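Local coordinates for putative XRE-family transcriptional regulator (Rhodococcus sp., PDB 2OFY), which probably binds DNA through a helix-turn-helix domain and so is likely to act as a regulator of transcription, at residues A[25-30]-A[44-48]. Residues are numbered along the deposited sequence; the frame is centred on the assembly and turned at random. Where two conformers were deposited one is given.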
ATOM      1  N   ARG A  25       7.278 -15.831  -2.949  1.00 13.82           N
ATOM      2  CA  ARG A  25       7.518 -16.260  -4.332  1.00 14.38           C
ATOM      3  C   ARG A  25       8.149 -17.667  -4.331  1.00 15.55           C
ATOM      4  O   ARG A  25       7.756 -18.524  -5.139  1.00 16.07           O
ATOM      5  CB  ARG A  25       8.366 -15.241  -5.072  1.00 14.10           C
ATOM      6  CG  ARG A  25       8.621 -15.684  -6.529  1.00 13.11           C
ATOM      7  CD  ARG A  25       9.197 -14.559  -7.357  1.00 14.74           C
ATOM      8  NE  ARG A  25      10.492 -14.069  -6.876  1.00 13.28           N
ATOM      9  CZ  ARG A  25      11.678 -14.657  -7.103  1.00 15.46           C
ATOM     10  NH1 ARG A  25      11.798 -15.861  -7.747  1.00 15.15           N
ATOM     11  NH2 ARG A  25      12.779 -14.045  -6.665  1.00 17.63           N
ATOM     12  N   GLY A  26       9.084 -17.918  -3.414  1.00 15.77           N
ATOM     13  CA  GLY A  26       9.636 -19.281  -3.290  1.00 15.99           C
ATOM     14  C   GLY A  26      10.234 -19.684  -4.621  1.00 15.65           C
ATOM     15  O   GLY A  26      11.049 -18.932  -5.173  1.00 16.90           O
ATOM     16  N   ASP A  27       9.853 -20.854  -5.155  1.00 16.35           N
ATOM     17  CA  ASP A  27      10.477 -21.340  -6.386  1.00 18.03           C
ATOM     18  C   ASP A  27       9.886 -20.817  -7.678  1.00 18.92           C
ATOM     19  O   ASP A  27      10.338 -21.205  -8.777  1.00 17.74           O
ATOM     20  CB  ASP A  27      10.492 -22.878  -6.395  1.00 18.05           C
ATOM     21  CG  ASP A  27      11.240 -23.438  -5.219  1.00 23.00           C
ATOM     22  OD1 ASP A  27      12.274 -22.829  -4.849  1.00 28.54           O
ATOM     23  OD2 ASP A  27      10.817 -24.477  -4.651  1.00 31.28           O
HETATM   24  N   MSE A  28       8.856 -19.991  -7.570  1.00 18.64           N
HETATM   25  CA  MSE A  28       8.190 -19.465  -8.735  1.00 22.89           C
HETATM   26  C   MSE A  28       9.111 -18.460  -9.454  1.00 19.21           C
HETATM   27  O   MSE A  28       9.951 -17.797  -8.828  1.00 17.39           O
HETATM   28  CB  MSE A  28       6.865 -18.777  -8.356  1.00 21.18           C
HETATM   29  CG  MSE A  28       5.811 -19.672  -7.714  1.00 25.24           C
HETATM   30 SE   MSE A  28       4.503 -18.438  -6.879  1.00 43.39          SE
HETATM   31  CE  MSE A  28       3.898 -17.688  -8.669  1.00 23.41           C
ATOM     32  N   SER A  29       8.945 -18.375 -10.772  1.00 17.36           N
ATOM     33  CA  SER A  29       9.770 -17.554 -11.616  1.00 16.59           C
ATOM     34  C   SER A  29       9.548 -16.055 -11.355  1.00 17.99           C
ATOM     35  O   SER A  29       8.404 -15.609 -11.255  1.00 16.37           O
ATOM     36  CB  SER A  29       9.368 -17.860 -13.066  1.00 16.28           C
ATOM     37  OG  SER A  29       9.799 -16.848 -13.932  1.00 17.18           O
HETATM   38  N   MSE A  30      10.618 -15.266 -11.306  1.00 18.66           N
HETATM   39  CA  MSE A  30      10.412 -13.799 -11.257  1.00 23.22           C
HETATM   40  C   MSE A  30       9.666 -13.278 -12.485  1.00 19.31           C
HETATM   41  O   MSE A  30       8.853 -12.346 -12.394  1.00 17.33           O
HETATM   42  CB  MSE A  30      11.728 -13.062 -11.137  1.00 22.28           C
HETATM   43  CG  MSE A  30      12.448 -13.301  -9.817  1.00 24.00           C
HETATM   44 SE   MSE A  30      14.002 -12.104  -9.846  1.00 40.86          SE
HETATM   45  CE  MSE A  30      12.935 -10.739  -9.309  1.00 21.09           C
ATOM     46  N   LEU A  44      10.218  -5.805  -9.702  1.00 14.49           N
ATOM     47  CA  LEU A  44      10.024  -6.880  -8.701  1.00 15.38           C
ATOM     48  C   LEU A  44      11.346  -7.099  -7.954  1.00 14.67           C
ATOM     49  O   LEU A  44      11.345  -7.191  -6.730  1.00 14.03           O
ATOM     50  CB  LEU A  44       9.609  -8.159  -9.400  1.00 15.58           C
ATOM     51  CG  LEU A  44       9.321  -9.287  -8.407  1.00 15.53           C
ATOM     52  CD1 LEU A  44       8.334  -8.861  -7.329  1.00 20.63           C
ATOM     53  CD2 LEU A  44       8.865 -10.525  -9.202  1.00 17.67           C
ATOM     54  N   ARG A  45      12.459  -7.113  -8.689  1.00 14.85           N
ATOM     55  CA  ARG A  45      13.779  -7.244  -8.076  0.50 14.79           C
ATOM     56  C   ARG A  45      14.033  -6.164  -7.030  1.00 13.75           C
ATOM     57  O   ARG A  45      14.516  -6.435  -5.941  1.00 14.02           O
ATOM     58  CB  ARG A  45      14.881  -7.185  -9.147  0.50 14.76           C
ATOM     59  CG  ARG A  45      16.279  -7.430  -8.576  0.50 16.59           C
ATOM     60  CD  ARG A  45      17.369  -7.327  -9.637  0.50 17.12           C
ATOM     61  NE  ARG A  45      17.000  -7.953 -10.908  0.50 24.09           N
ATOM     62  CZ  ARG A  45      17.057  -9.258 -11.179  0.50 23.77           C
ATOM     63  NH1 ARG A  45      17.473 -10.136 -10.268  0.50 25.31           N
ATOM     64  NH2 ARG A  45      16.703  -9.685 -12.387  0.50 23.79           N
ATOM     65  N   LYS A  46      13.780  -4.912  -7.428  1.00 13.89           N
ATOM     66  CA  LYS A  46      13.984  -3.809  -6.530  1.00 13.37           C
ATOM     67  C   LYS A  46      13.046  -3.918  -5.357  1.00 14.06           C
ATOM     68  O   LYS A  46      13.455  -3.653  -4.227  1.00 13.82           O
ATOM     69  CB  LYS A  46      13.737  -2.513  -7.289  1.00 12.19           C
ATOM     70  CG  LYS A  46      14.939  -2.189  -8.200  1.00 13.79           C
ATOM     71  CD  LYS A  46      14.625  -0.909  -9.014  1.00 20.31           C
ATOM     72  CE  LYS A  46      15.816  -0.620  -9.938  1.00 22.35           C
ATOM     73  NZ  LYS A  46      15.510   0.358 -11.022  1.00 27.35           N
ATOM     74  N   ILE A  47      11.792  -4.312  -5.597  1.00 15.09           N
ATOM     75  CA  ILE A  47      10.870  -4.474  -4.420  1.00 16.41           C
ATOM     76  C   ILE A  47      11.425  -5.571  -3.473  1.00 17.38           C
ATOM     77  O   ILE A  47      11.510  -5.383  -2.265  1.00 17.94           O
ATOM     78  CB  ILE A  47       9.432  -4.819  -4.861  1.00 16.37           C
ATOM     79  CG1 ILE A  47       8.794  -3.554  -5.493  1.00 17.41           C
ATOM     80  CG2 ILE A  47       8.631  -5.340  -3.634  1.00 19.08           C
ATOM     81  CD1 ILE A  47       7.594  -3.975  -6.368  1.00 27.23           C
ATOM     82  N   GLU A  48      11.813  -6.717  -4.034  1.00 17.26           N
ATOM     83  CA  GLU A  48      12.219  -7.855  -3.222  1.00 17.17           C
ATOM     84  C   GLU A  48      13.474  -7.564  -2.393  1.00 17.19           C
ATOM     85  O   GLU A  48      13.709  -8.181  -1.325  1.00 17.71           O
ATOM     86  CB  GLU A  48      12.466  -9.068  -4.130  1.00 16.04           C
ATOM     87  CG  GLU A  48      11.193  -9.700  -4.581  1.00 16.33           C
ATOM     88  CD  GLU A  48      11.416 -11.027  -5.327  1.00 18.62           C
ATOM     89  OE1 GLU A  48      12.558 -11.345  -5.690  1.00 19.36           O
ATOM     90  OE2 GLU A  48      10.404 -11.709  -5.528  1.00 20.84           O
TER
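A buried, bidentate arginine–glutamate salt bridge, flanked by apolar packing, joins the C-terminal end of helix 8-25 and the first residue of helix 30-37, on the two sides of a short loop, to the C-terminal part of helix 41-48. Arg-25 NE donates to Glu-48 OE2 (2.7 Å, N-H...O angle 174°) and Arg-25 NH2 to Glu-48 OE1 (2.9 Å, N-H...O angle 166°), so the carboxylate meets the guanidinium edge-on, near its plane. The remaining nitrogen, Arg-25 NH1, bonds Met-28 O (2.9 Å), making one side chain bind both helix 41-48 and its own turn. That turn is type II', closed by Met-28 N to Arg-25 O (3.0 Å), with Gly-26 at phi 58° where the chain leaves the helix. Selenomethionine Met-30 packs beside the ion pair: its CE lies 4.0 Å from Leu-44 CG and 3.7 Å from Glu-48 OE1. Val-33 of helix 30-37 touches both Arg-25 and Leu-44. Helix 30-37, a short turn and helix 41-48, the probable recognition helix, packed against helix 8-25, are typical of the XRE-family helix-turn-helix fold.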